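Local atomic coordinates of putative transcriptional regulator, sugar-binding family (Arthrobacter aurescens, PDB entry 3NZE), a protein that probably regulates transcription as a member of the SorC family, in which a sugar-binding domain like the one described here is joined to a DNA-binding part. Residues A[10-15]-A[257-262]; A[64-69]-A[99-104]; A[86-91]-A[146-151]; A[120-125]-A[211-216]; A[225-230]-A[250-255]. All coordinates share one frame; numbering follows the deposited sequence.

Contact 1. Residues A[10-15]-A[257-262]; sequences PELESQ and SARRLV
Leu12 and Gln15 of helix 9-20 meet Ala258 and Arg259 of helix 255-261 and Val262 just after it, an apolar helix-to-helix contact that joins the two ends of the modelled chain at the periphery of the domain. No hydrogen bond spans the two segments; the contact is made mainly by carbon, with Leu12 also covering the Arg259 guanidinium. Its CB faces CB of Ala258, 4.4 Å away, while its two branches part: CD2 goes to Val262 CG2 at 4.0 Å, and CD1 lies over one face of the guanidinium, toward the rim, 3.8 Å from Arg259 NH1. Arg259 gets there with an extended chain from CG to NE, and its NH2 is held by a salt bridge to Glu255 and by the carbonyl of Asp7. One turn on, Val262 CG1 stands anti to its own carbonyl carbon (chi1 -66°) and touches CB of Gln15 at 3.8 Å; the side-chain NE2 of Gln15 is hydrogen-bonded to Asp7 OD2. Behind this pair of helices, Leu12 and Ala258 both rest on Val26 of strand 23-27, and Leu261 turns to Leu239 and Leu243 of helix 236-244.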
# COMPACT_ATOMS: atom_id res chain seq x y z
N PRO A 10 -2.30 9.25 -21.53
CA PRO A 10 -0.95 8.93 -21.99
C PRO A 10 0.03 10.09 -21.83
O PRO A 10 1.21 9.85 -21.56
CB PRO A 10 -1.15 8.60 -23.47
CG PRO A 10 -2.56 8.09 -23.54
CD PRO A 10 -3.32 8.92 -22.55
N GLU A 11 -0.43 11.32 -21.99
CA GLU A 11 0.47 12.46 -21.82
C GLU A 11 0.81 12.64 -20.34
O GLU A 11 1.95 12.96 -19.98
CB GLU A 11 -0.14 13.74 -22.41
CG GLU A 11 -0.21 13.74 -23.94
CD GLU A 11 -0.91 14.96 -24.50
OE1 GLU A 11 -2.03 15.29 -24.05
OE2 GLU A 11 -0.34 15.60 -25.41
N LEU A 12 -0.18 12.42 -19.48
CA LEU A 12 0.06 12.46 -18.04
C LEU A 12 1.01 11.34 -17.62
O LEU A 12 1.84 11.53 -16.73
CB LEU A 12 -1.27 12.39 -17.26
CG LEU A 12 -2.16 13.63 -17.43
CD1 LEU A 12 -3.59 13.35 -16.98
CD2 LEU A 12 -1.57 14.81 -16.67
N GLU A 13 0.88 10.17 -18.25
CA GLU A 13 1.77 9.05 -17.93
C GLU A 13 3.20 9.46 -18.25
O GLU A 13 4.11 9.23 -17.46
CB GLU A 13 1.38 7.79 -18.70
CG GLU A 13 0.07 7.21 -18.20
CD GLU A 13 -0.50 6.12 -19.08
OE1 GLU A 13 0.06 5.85 -20.17
OE2 GLU A 13 -1.52 5.51 -18.69
N SER A 14 3.38 10.07 -19.42
CA SER A 14 4.71 10.49 -19.83
C SER A 14 5.30 11.47 -18.83
O SER A 14 6.47 11.35 -18.44
CB SER A 14 4.67 11.13 -21.21
OG SER A 14 5.97 11.49 -21.61
N GLN A 15 4.50 12.45 -18.42
CA GLN A 15 4.98 13.45 -17.48
C GLN A 15 5.38 12.84 -16.15
O GLN A 15 6.43 13.18 -15.61
CB GLN A 15 3.95 14.58 -17.31
CG GLN A 15 3.73 15.34 -18.61
CD GLN A 15 2.47 16.19 -18.62
OE1 GLN A 15 2.08 16.77 -17.60
NE2 GLN A 15 1.82 16.27 -19.78
N SER A 257 -5.96 12.61 -9.70
CA SER A 257 -4.75 12.51 -8.89
C SER A 257 -3.51 12.76 -9.74
O SER A 257 -2.56 13.39 -9.29
CB SER A 257 -4.64 11.14 -8.20
OG SER A 257 -5.68 10.94 -7.27
N ALA A 258 -3.50 12.26 -10.98
CA ALA A 258 -2.33 12.42 -11.83
C ALA A 258 -2.13 13.89 -12.20
O ALA A 258 -1.01 14.38 -12.25
CB ALA A 258 -2.44 11.57 -13.08
N ARG A 259 -3.24 14.58 -12.44
CA ARG A 259 -3.17 16.00 -12.76
C ARG A 259 -2.62 16.81 -11.59
O ARG A 259 -1.86 17.76 -11.78
CB ARG A 259 -4.54 16.52 -13.20
CG ARG A 259 -4.95 16.04 -14.59
CD ARG A 259 -6.25 16.71 -15.06
NE ARG A 259 -6.90 15.96 -16.14
CZ ARG A 259 -6.47 15.93 -17.40
NH1 ARG A 259 -5.38 16.59 -17.75
NH2 ARG A 259 -7.13 15.22 -18.31
N ARG A 260 -3.00 16.42 -10.38
CA ARG A 260 -2.49 17.06 -9.18
C ARG A 260 -1.01 16.77 -9.06
O ARG A 260 -0.22 17.63 -8.68
CB ARG A 260 -3.22 16.53 -7.94
CG ARG A 260 -3.93 17.60 -7.13
CD ARG A 260 -3.96 17.24 -5.66
NE ARG A 260 -4.44 18.33 -4.83
CZ ARG A 260 -4.37 18.34 -3.50
NH1 ARG A 260 -3.82 17.32 -2.86
NH2 ARG A 260 -4.83 19.38 -2.82
N LEU A 261 -0.63 15.55 -9.41
CA LEU A 261 0.74 15.10 -9.22
C LEU A 261 1.71 15.86 -10.12
O LEU A 261 2.86 16.08 -9.75
CB LEU A 261 0.84 13.59 -9.45
CG LEU A 261 2.11 12.88 -8.99
CD1 LEU A 261 2.34 13.04 -7.49
CD2 LEU A 261 2.07 11.41 -9.38
N VAL A 262 1.25 16.27 -11.30
CA VAL A 262 2.11 17.02 -12.21
C VAL A 262 1.98 18.52 -11.94
O VAL A 262 2.39 19.35 -12.75
CB VAL A 262 1.80 16.73 -13.70
CG1 VAL A 262 2.14 15.28 -14.06
CG2 VAL A 262 0.35 17.04 -14.03

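Contact 2. Residues A[64-69]-A[99-104]; sequences WGATLS and ITYASD
The indole of Trp64 and the phenol ring of Tyr101 are the flat groups here, and they are used differently. One face of the indole receives the methyl of Ala102, a CH-pi contact in which CB sits 3.5 Å from the centroid of the five-membered ring and only 10° off the ring normal. The phenol ring is met at its edge: Trp64 CZ3 lies near its plane, 3.8 Å from Tyr101 CD2, and Ala66 N also lies near that plane. Over one face of the phenol ring, offset toward the rim, is a water.

The contact joins the loop and first turn of helix 66-73 to the first turns of helix 99-113, the helices that precede and follow strand 84-87. Trp64 directs CG toward helix 99-113 (chi1 73°), and chi2 near -91° turns the ring so that its face meets Ala102. Tyr101, with CG anti to the backbone N, reaches across to helix 66-73, where Gly65 is the N-cap residue. There its OH lies 3.0 Å from CB of Ser69 and 3.5 Å from CA of Ala66. Ser69 OG is 2.8 Å from the water, which donates to the backbone O of Tyr101 at 3.1 Å, so a single water spans the gap. The indole N-H is spent on the carbonyl of Gly90, which fixes the ring's rotation. The chemistry is therefore mainly carbon against aromatic carbon; the clear polar links are the water bridge and, outside the two segments, the bond from Trp64 NE1 to Gly90.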
# COMPACT_ATOMS: atom_id res chain seq x y z
N TRP A 64 -2.54 -4.92 3.12
CA TRP A 64 -3.99 -4.83 2.97
C TRP A 64 -4.51 -3.48 3.46
O TRP A 64 -3.90 -2.83 4.34
CB TRP A 64 -4.69 -5.99 3.70
CG TRP A 64 -4.64 -5.81 5.17
CD1 TRP A 64 -3.69 -6.28 6.03
CD2 TRP A 64 -5.59 -5.09 5.97
NE1 TRP A 64 -3.99 -5.89 7.32
CE2 TRP A 64 -5.15 -5.17 7.31
CE3 TRP A 64 -6.78 -4.41 5.68
CZ2 TRP A 64 -5.84 -4.57 8.35
CZ3 TRP A 64 -7.47 -3.81 6.72
CH2 TRP A 64 -7.00 -3.90 8.05
N GLY A 65 -5.63 -3.05 2.87
CA GLY A 65 -6.28 -1.80 3.21
C GLY A 65 -7.49 -1.65 2.31
O GLY A 65 -7.81 -2.56 1.55
N ALA A 66 -8.16 -0.50 2.37
CA ALA A 66 -9.34 -0.26 1.55
C ALA A 66 -9.00 -0.32 0.06
O ALA A 66 -9.74 -0.90 -0.72
CB ALA A 66 -9.98 1.07 1.91
N THR A 67 -7.86 0.24 -0.32
CA THR A 67 -7.48 0.20 -1.72
C THR A 67 -7.23 -1.23 -2.17
O THR A 67 -7.74 -1.67 -3.19
CB THR A 67 -6.25 1.08 -1.99
OG1 THR A 67 -6.58 2.43 -1.66
CG2 THR A 67 -5.85 1.00 -3.48
N LEU A 68 -6.44 -1.96 -1.40
CA LEU A 68 -6.12 -3.33 -1.77
C LEU A 68 -7.35 -4.25 -1.77
O LEU A 68 -7.41 -5.22 -2.52
CB LEU A 68 -5.01 -3.87 -0.88
CG LEU A 68 -3.66 -3.95 -1.59
CD1 LEU A 68 -3.77 -5.01 -2.68
CD2 LEU A 68 -3.26 -2.60 -2.19
N SER A 69 -8.33 -3.92 -0.94
CA SER A 69 -9.57 -4.69 -0.95
C SER A 69 -10.22 -4.56 -2.32
O SER A 69 -10.61 -5.56 -2.93
CB SER A 69 -10.52 -4.20 0.13
OG SER A 69 -11.59 -5.11 0.28
N ILE A 99 -9.99 -7.97 10.99
CA ILE A 99 -9.49 -9.32 10.81
C ILE A 99 -10.18 -10.04 9.65
O ILE A 99 -9.53 -10.62 8.79
CB ILE A 99 -9.56 -10.16 12.10
CG1 ILE A 99 -8.67 -9.52 13.17
CG2 ILE A 99 -9.08 -11.58 11.82
CD1 ILE A 99 -8.74 -10.22 14.54
N THR A 100 -11.51 -10.00 9.63
CA THR A 100 -12.27 -10.63 8.56
C THR A 100 -11.96 -9.97 7.22
O THR A 100 -11.74 -10.65 6.22
CB THR A 100 -13.78 -10.53 8.84
OG1 THR A 100 -14.08 -11.20 10.07
CG2 THR A 100 -14.57 -11.16 7.70
N TYR A 101 -11.91 -8.65 7.23
CA TYR A 101 -11.70 -7.86 6.01
C TYR A 101 -10.33 -8.16 5.41
O TYR A 101 -10.22 -8.43 4.21
CB TYR A 101 -11.84 -6.39 6.37
CG TYR A 101 -11.85 -5.39 5.24
CD1 TYR A 101 -13.02 -5.12 4.54
CD2 TYR A 101 -10.72 -4.65 4.94
CE1 TYR A 101 -13.04 -4.17 3.52
CE2 TYR A 101 -10.73 -3.70 3.94
CZ TYR A 101 -11.89 -3.46 3.24
OH TYR A 101 -11.91 -2.52 2.24
N ALA A 102 -9.29 -8.14 6.24
CA ALA A 102 -7.95 -8.48 5.79
C ALA A 102 -7.88 -9.92 5.30
O ALA A 102 -7.27 -10.20 4.28
CB ALA A 102 -6.92 -8.24 6.92
N SER A 103 -8.49 -10.84 6.03
CA SER A 103 -8.51 -12.23 5.60
C SER A 103 -9.16 -12.42 4.23
O SER A 103 -8.68 -13.21 3.41
CB SER A 103 -9.19 -13.11 6.64
OG SER A 103 -9.31 -14.44 6.17
N ASP A 104 -10.25 -11.70 3.98
CA ASP A 104 -10.95 -11.81 2.71
C ASP A 104 -10.06 -11.35 1.56
O ASP A 104 -10.10 -11.94 0.47
CB ASP A 104 -12.26 -11.02 2.72
CG ASP A 104 -13.34 -11.70 3.57
OD1 ASP A 104 -13.13 -12.87 3.95
OD2 ASP A 104 -14.38 -11.07 3.83
O HOH W 1 -12.04 -7.18 2.07

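Contact 3. Residues A[86-91]-A[146-151]; sequences VQLNGA and DLQARM
Leu88 and Gln148 make the close part of this buried contact. Their side chains slide past each other in opposite directions, with CD2 of Leu88 3.6 Å from CG of Gln148. On its other flank Leu88 meets Met151, present as selenomethionine; the two reach toward each other tip to tip, CD2 of Leu88 to CE of Met151 at 3.9 Å. The extended glutamine chain, its CG anti to the carbonyl carbon (chi1 -72°), delivers the carboxamide to the backbone: Gln148 NE2 donates to Gln87 O at 2.9 Å, with an N-H...O angle of 149°. The nitrogen approaches in the carbonyl plane, on a lone pair, and the acceptor in turn lies in the amide plane of Gln148. A side chain from a helix thus satisfies a carbonyl at the end of strand 84-87. That strand belongs to the central sheet of an alpha/beta domain, paired in parallel with strands 59-62 and 116-118, and helix 139-149 packs across it here. Gln87 itself turns away and donates through NE2 to Asn89 O at 2.8 Å, tying down the loop that follows the strand.

The packing is looser on the Val86 side. There Val86 CG2 touches Leu147 CB at 4.2 Å, and Leu147 is partly exposed, close to the side chain of Glu118, a residue seen to bind calcium in this protein, though no calcium is bound to this chain here.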
# COMPACT_ATOMS: atom_id res chain seq x y z
N VAL A 86 1.84 -13.29 0.99
CA VAL A 86 2.10 -13.00 2.39
C VAL A 86 1.57 -11.63 2.80
O VAL A 86 1.75 -10.63 2.09
CB VAL A 86 3.61 -13.19 2.76
CG1 VAL A 86 4.52 -12.28 1.89
CG2 VAL A 86 3.84 -12.94 4.25
N GLN A 87 0.89 -11.59 3.94
CA GLN A 87 0.33 -10.37 4.49
C GLN A 87 1.45 -9.51 5.09
O GLN A 87 2.24 -10.00 5.89
CB GLN A 87 -0.67 -10.78 5.57
CG GLN A 87 -1.44 -9.67 6.23
CD GLN A 87 -2.36 -10.24 7.31
OE1 GLN A 87 -2.68 -11.42 7.28
NE2 GLN A 87 -2.79 -9.40 8.24
N LEU A 88 1.52 -8.23 4.70
CA LEU A 88 2.64 -7.37 5.13
C LEU A 88 2.39 -6.57 6.40
O LEU A 88 3.34 -6.09 7.02
CB LEU A 88 3.01 -6.40 4.01
CG LEU A 88 3.51 -7.06 2.72
CD1 LEU A 88 3.97 -5.99 1.71
CD2 LEU A 88 4.65 -8.01 3.04
N ASN A 89 1.12 -6.42 6.77
CA ASN A 89 0.74 -5.65 7.95
C ASN A 89 -0.35 -6.37 8.73
O ASN A 89 -1.14 -7.08 8.15
CB ASN A 89 0.27 -4.24 7.57
CG ASN A 89 -0.83 -4.24 6.53
OD1 ASN A 89 -0.79 -4.99 5.56
ND2 ASN A 89 -1.82 -3.38 6.72
N GLY A 90 -0.38 -6.17 10.05
CA GLY A 90 -1.31 -6.89 10.91
C GLY A 90 -2.74 -6.43 10.76
O GLY A 90 -3.03 -5.51 9.99
N ALA A 91 -3.65 -7.06 11.50
CA ALA A 91 -5.07 -6.71 11.38
C ALA A 91 -5.78 -6.87 12.71
O ALA A 91 -5.44 -7.76 13.50
CB ALA A 91 -5.78 -7.56 10.31
N ASP A 146 10.31 -13.39 8.06
CA ASP A 146 11.29 -14.02 7.17
C ASP A 146 10.74 -14.17 5.75
O ASP A 146 11.46 -13.98 4.76
CB ASP A 146 11.73 -15.38 7.71
CG ASP A 146 12.57 -15.29 8.98
OD1 ASP A 146 13.06 -14.19 9.31
OD2 ASP A 146 12.74 -16.33 9.65
N LEU A 147 9.46 -14.52 5.66
CA LEU A 147 8.79 -14.65 4.37
C LEU A 147 8.70 -13.29 3.70
O LEU A 147 8.93 -13.16 2.50
CB LEU A 147 7.38 -15.22 4.53
CG LEU A 147 7.22 -16.72 4.32
CD1 LEU A 147 5.74 -17.11 4.46
CD2 LEU A 147 7.76 -17.12 2.96
N GLN A 148 8.33 -12.28 4.47
CA GLN A 148 8.22 -10.92 3.95
C GLN A 148 9.56 -10.49 3.35
O GLN A 148 9.58 -9.84 2.31
CB GLN A 148 7.81 -9.94 5.05
CG GLN A 148 6.35 -10.07 5.47
CD GLN A 148 6.02 -9.21 6.68
OE1 GLN A 148 6.89 -8.55 7.22
NE2 GLN A 148 4.75 -9.23 7.11
N ALA A 149 10.65 -10.86 4.00
CA ALA A 149 11.99 -10.44 3.58
C ALA A 149 12.36 -11.02 2.22
O ALA A 149 13.20 -10.47 1.50
CB ALA A 149 13.03 -10.82 4.64
N ARG A 150 11.72 -12.13 1.86
CA ARG A 150 11.99 -12.80 0.60
C ARG A 150 11.01 -12.42 -0.52
O ARG A 150 11.04 -13.03 -1.59
CB ARG A 150 11.93 -14.32 0.78
CG ARG A 150 13.00 -14.91 1.70
CD ARG A 150 12.61 -16.34 2.13
NE ARG A 150 12.43 -17.21 0.97
CZ ARG A 150 11.72 -18.33 0.97
NH1 ARG A 150 11.10 -18.74 2.07
NH2 ARG A 150 11.62 -19.05 -0.14
N MSE A 151 10.14 -11.44 -0.30
CA MSE A 151 9.12 -11.17 -1.31
C MSE A 151 9.69 -10.73 -2.67
O MSE A 151 10.69 -10.02 -2.75
CB MSE A 151 8.08 -10.15 -0.83
CG MSE A 151 8.61 -8.76 -0.66
SE MSE A 151 7.17 -7.61 -0.00
CE MSE A 151 8.08 -6.94 1.59

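Contact 4. Residues A[120-125]-A[211-216]; sequences FPVPAF and RSTGPS
Phe125 and Ser212 bring two irregular loops to a CA-CA separation of 5.4 Å, in a region where neither backbone is helix or strand and no direct hydrogen bond joins them. A water lies between them and accepts from Thr213 N at 2.7 Å; its approaches to Ala124 O and Thr213 OG1 are unusually short and doubtful in detail. The ring of Phe125 carries much of the rest. The carbonyl oxygen of Arg211 stands over the centre of one face, 3.6 Å above the plane, while Arg211 CB comes to Phe125 CE2 at 3.5 Å; the guanidinium plane is turned 66° from the ring, its NE donates to the carbonyl of Phe126 and its NH2 forms a salt bridge with Asp179. Thr213 has its methyl anti to the carbonyl carbon, which sends CG2 to Val122 CG2 at 3.9 Å and to the carbonyl of Pro123. Its OG1 is hydrogen-bonded to Gly90 N. Phe120 meets the same threonine from its edge, CE2 lying 3.3 Å from Thr213 O in the ring plane, with Val122 CG2 over one ring face. Ser212 OG accepts from Gly214 N in an ST turn and is also hydrogen-bonded to Thr194 OG1. Around these loops, Phe120 and Val122 lean on helix 139-149, Phe125 on Phe196 of strand 195-198 and stacked with Tyr174, and Ser216 caps the start of helix 217-221.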
# COMPACT_ATOMS: atom_id res chain seq x y z
N PHE A 120 -0.46 -12.96 9.10
CA PHE A 120 0.45 -12.31 10.03
C PHE A 120 -0.32 -12.19 11.36
O PHE A 120 -1.23 -11.37 11.46
CB PHE A 120 0.76 -10.92 9.45
CG PHE A 120 2.00 -10.25 10.01
CD1 PHE A 120 2.99 -10.96 10.67
CD2 PHE A 120 2.17 -8.88 9.83
CE1 PHE A 120 4.12 -10.31 11.16
CE2 PHE A 120 3.29 -8.23 10.32
CZ PHE A 120 4.27 -8.94 10.98
N PRO A 121 0.04 -13.01 12.36
CA PRO A 121 -0.80 -13.08 13.57
C PRO A 121 -0.51 -11.96 14.56
O PRO A 121 -0.16 -12.21 15.72
CB PRO A 121 -0.41 -14.43 14.18
CG PRO A 121 1.02 -14.58 13.81
CD PRO A 121 1.11 -14.01 12.39
N VAL A 122 -0.68 -10.72 14.11
CA VAL A 122 -0.40 -9.53 14.91
C VAL A 122 -1.50 -8.50 14.66
O VAL A 122 -2.13 -8.51 13.59
CB VAL A 122 1.00 -8.94 14.57
CG1 VAL A 122 2.06 -10.04 14.54
CG2 VAL A 122 0.96 -8.23 13.24
N PRO A 123 -1.76 -7.61 15.65
CA PRO A 123 -2.85 -6.64 15.48
C PRO A 123 -2.52 -5.60 14.39
O PRO A 123 -1.42 -5.62 13.85
CB PRO A 123 -2.95 -5.96 16.85
CG PRO A 123 -2.14 -6.82 17.80
CD PRO A 123 -1.12 -7.52 16.97
N ALA A 124 -3.45 -4.70 14.12
CA ALA A 124 -3.26 -3.71 13.04
C ALA A 124 -2.09 -2.77 13.30
O ALA A 124 -1.46 -2.30 12.36
CB ALA A 124 -4.54 -2.90 12.83
N PHE A 125 -1.81 -2.51 14.57
CA PHE A 125 -0.81 -1.52 14.98
C PHE A 125 -0.69 -1.70 16.48
O PHE A 125 -1.62 -2.21 17.12
CB PHE A 125 -1.33 -0.12 14.64
CG PHE A 125 -0.26 0.93 14.52
CD1 PHE A 125 0.45 1.07 13.34
CD2 PHE A 125 0.02 1.79 15.57
CE1 PHE A 125 1.44 2.04 13.21
CE2 PHE A 125 1.01 2.77 15.45
CZ PHE A 125 1.70 2.89 14.27
N ARG A 211 5.89 1.49 16.49
CA ARG A 211 4.66 0.77 16.80
C ARG A 211 4.04 0.11 15.57
O ARG A 211 2.99 -0.53 15.65
CB ARG A 211 3.66 1.72 17.46
CG ARG A 211 4.07 2.13 18.88
CD ARG A 211 3.41 3.42 19.29
NE ARG A 211 1.96 3.37 19.14
CZ ARG A 211 1.15 4.41 19.29
NH1 ARG A 211 1.65 5.61 19.58
NH2 ARG A 211 -0.16 4.26 19.14
N SER A 212 4.70 0.26 14.43
CA SER A 212 4.18 -0.28 13.19
C SER A 212 4.46 -1.78 13.01
O SER A 212 5.47 -2.28 13.49
CB SER A 212 4.71 0.49 11.98
OG SER A 212 4.14 -0.05 10.79
N THR A 213 3.55 -2.47 12.31
CA THR A 213 3.76 -3.88 11.99
C THR A 213 4.32 -4.12 10.58
O THR A 213 4.62 -5.26 10.23
CB THR A 213 2.44 -4.70 12.13
OG1 THR A 213 1.52 -4.35 11.09
CG2 THR A 213 1.79 -4.46 13.50
N GLY A 214 4.47 -3.06 9.79
CA GLY A 214 4.85 -3.22 8.39
C GLY A 214 6.36 -3.24 8.13
O GLY A 214 7.15 -2.91 9.02
N PRO A 215 6.76 -3.64 6.92
CA PRO A 215 8.17 -3.72 6.51
C PRO A 215 8.80 -2.33 6.45
O PRO A 215 8.11 -1.35 6.16
CB PRO A 215 8.09 -4.29 5.08
CG PRO A 215 6.70 -4.81 4.92
CD PRO A 215 5.84 -3.98 5.82
N SER A 216 10.10 -2.25 6.68
CA SER A 216 10.78 -0.96 6.58
C SER A 216 10.79 -0.51 5.14
O SER A 216 10.69 -1.33 4.22
CB SER A 216 12.22 -1.03 7.09
OG SER A 216 13.02 -1.82 6.23
O HOH W 2 0.93 -1.97 11.70

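Contact 5. Residues A[225-230]-A[250-255]; sequences RRICVV and DLILDE
Arg225 and Asp250 mark the start of two neighbouring parallel strands, 225-230 and 250-254, joined through helix 236-244 as a beta-alpha-beta crossover in the central sheet of this Rossmann-like domain. The strands run at 13° to one another, their axes approaching to 4.8 Å.

The side chain of Arg225 leaves CB with CG anti to the carbonyl carbon and then bends twice, at chi2 (-67°) and chi3, curling back toward Asp250. CD comes within 3.9 Å of Asp250 OD2. NE then donates to Asp250 OD2 at 2.9 Å, nearly straight and in the guanidinium plane; CZ lies 3.6 Å from the same Asp250 OD2, and at the tip NH2 donates to Asp250 OD1 at 2.9 Å. The salt bridge is thus side-on, one nitrogen to each oxygen, both met on the syn side with the two planes 25° apart. Such a double grip fixes the rotation of the carboxylate and would be expected to stabilise its charge in this buried setting.

Further along, the backbones alternate in the usual parallel ladder: Asp250 N to Arg226 O, Cys228 N to Asp250 O, Ile252 N to Cys228 O and Val230 N to Ile252 O. Side chains line both faces of the sheet. Ile227 and Ile252 lie side by side on the face that also carries Val229 and is covered by helix 35-50, while Cys228 SG and Leu251 CD1, 3.9 Å apart, meet on the other. Ile227 CG2 touches Ile252 CD1 at 3.5 Å.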
# COMPACT_ATOMS: atom_id res chain seq x y z
N ARG A 225 9.66 -5.60 -7.83
CA ARG A 225 8.58 -4.76 -8.31
C ARG A 225 7.70 -4.33 -7.14
O ARG A 225 7.31 -5.16 -6.31
CB ARG A 225 7.74 -5.49 -9.36
CG ARG A 225 8.50 -5.93 -10.63
CD ARG A 225 8.98 -4.75 -11.48
NE ARG A 225 7.93 -4.13 -12.30
CZ ARG A 225 7.61 -4.50 -13.54
NH1 ARG A 225 8.25 -5.50 -14.14
NH2 ARG A 225 6.65 -3.86 -14.20
N ARG A 226 7.39 -3.04 -7.08
CA ARG A 226 6.54 -2.49 -6.04
C ARG A 226 5.39 -1.76 -6.71
O ARG A 226 5.58 -0.72 -7.36
CB ARG A 226 7.32 -1.53 -5.14
CG ARG A 226 8.29 -2.22 -4.19
CD ARG A 226 9.70 -2.15 -4.69
NE ARG A 226 10.17 -0.77 -4.82
CZ ARG A 226 11.34 -0.43 -5.34
NH1 ARG A 226 11.68 0.85 -5.44
NH2 ARG A 226 12.17 -1.37 -5.76
N ILE A 227 4.19 -2.31 -6.57
CA ILE A 227 3.03 -1.79 -7.29
C ILE A 227 2.22 -0.96 -6.33
O ILE A 227 1.70 -1.46 -5.33
CB ILE A 227 2.13 -2.92 -7.86
CG1 ILE A 227 2.88 -3.76 -8.89
CG2 ILE A 227 0.91 -2.34 -8.55
CD1 ILE A 227 3.81 -4.78 -8.31
N CYS A 228 2.14 0.33 -6.63
CA CYS A 228 1.51 1.32 -5.77
C CYS A 228 0.20 1.77 -6.40
O CYS A 228 0.18 2.21 -7.56
CB CYS A 228 2.47 2.50 -5.60
SG CYS A 228 1.82 3.83 -4.58
N VAL A 229 -0.89 1.68 -5.65
CA VAL A 229 -2.21 1.98 -6.22
C VAL A 229 -2.84 3.09 -5.42
O VAL A 229 -2.99 2.98 -4.22
CB VAL A 229 -3.15 0.76 -6.16
CG1 VAL A 229 -4.47 1.11 -6.83
CG2 VAL A 229 -2.49 -0.46 -6.82
N VAL A 230 -3.21 4.17 -6.11
CA VAL A 230 -3.74 5.35 -5.44
C VAL A 230 -5.02 5.87 -6.10
O VAL A 230 -5.09 5.96 -7.31
CB VAL A 230 -2.69 6.47 -5.46
CG1 VAL A 230 -3.32 7.81 -5.13
CG2 VAL A 230 -1.57 6.13 -4.50
N ASP A 250 5.99 0.77 -10.01
CA ASP A 250 4.84 0.83 -10.89
C ASP A 250 3.70 1.53 -10.16
O ASP A 250 3.40 1.21 -9.01
CB ASP A 250 4.39 -0.57 -11.30
CG ASP A 250 5.49 -1.35 -12.01
OD1 ASP A 250 5.53 -1.32 -13.26
OD2 ASP A 250 6.31 -1.98 -11.32
N LEU A 251 3.09 2.50 -10.80
CA LEU A 251 2.06 3.30 -10.15
C LEU A 251 0.78 3.27 -10.96
O LEU A 251 0.81 3.45 -12.18
CB LEU A 251 2.56 4.74 -10.01
CG LEU A 251 1.60 5.81 -9.52
CD1 LEU A 251 1.24 5.56 -8.05
CD2 LEU A 251 2.23 7.19 -9.68
N ILE A 252 -0.35 3.04 -10.30
CA ILE A 252 -1.66 3.14 -10.94
C ILE A 252 -2.49 4.16 -10.16
O ILE A 252 -2.62 4.05 -8.95
CB ILE A 252 -2.40 1.79 -10.96
CG1 ILE A 252 -1.57 0.73 -11.68
CG2 ILE A 252 -3.77 1.93 -11.66
CD1 ILE A 252 -0.75 -0.11 -10.75
N LEU A 253 -3.01 5.18 -10.85
CA LEU A 253 -3.76 6.23 -10.17
C LEU A 253 -4.78 6.86 -11.10
O LEU A 253 -4.69 6.74 -12.32
CB LEU A 253 -2.83 7.30 -9.59
CG LEU A 253 -2.28 8.39 -10.52
CD1 LEU A 253 -1.52 9.44 -9.71
CD2 LEU A 253 -1.38 7.83 -11.62
N ASP A 254 -5.77 7.54 -10.51
CA ASP A 254 -6.83 8.13 -11.31
C ASP A 254 -6.37 9.43 -11.94
O ASP A 254 -5.44 10.07 -11.45
CB ASP A 254 -8.07 8.39 -10.46
CG ASP A 254 -7.80 9.39 -9.35
OD1 ASP A 254 -7.11 9.02 -8.38
OD2 ASP A 254 -8.28 10.55 -9.47
N GLU A 255 -7.05 9.81 -13.02
CA GLU A 255 -6.74 11.01 -13.79
C GLU A 255 -6.62 12.26 -12.94
O GLU A 255 -5.68 13.03 -13.09
CB GLU A 255 -7.82 11.19 -14.87
CG GLU A 255 -7.65 12.39 -15.76
CD GLU A 255 -8.80 12.52 -16.76
OE1 GLU A 255 -9.55 11.53 -16.93
OE2 GLU A 255 -8.95 13.60 -17.36

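From the N terminus, helix 9-20 opens contact 1, which closes only at helix 255-261 and so encloses all the other contacts. Contact 2 opens next, at 64-69; contact 3 begins at 86-91 before contact 2 has closed at 99-104, so these two cross. Contact 4 starts at 120-125, inside contact 3, and closes at 211-216, well after 146-151, giving a second crossing. Contact 3 touches both contact 2 and contact 4: Trp64 hydrogen-bonds to Asn89 and Gly90, and Gly90 to Thr213. Contact 5 follows in series and pairs strands of the sheet that contact 3 also reaches. Its strand 250-254 leads directly into contact 1, where Leu261 packs on Leu251 and Leu253.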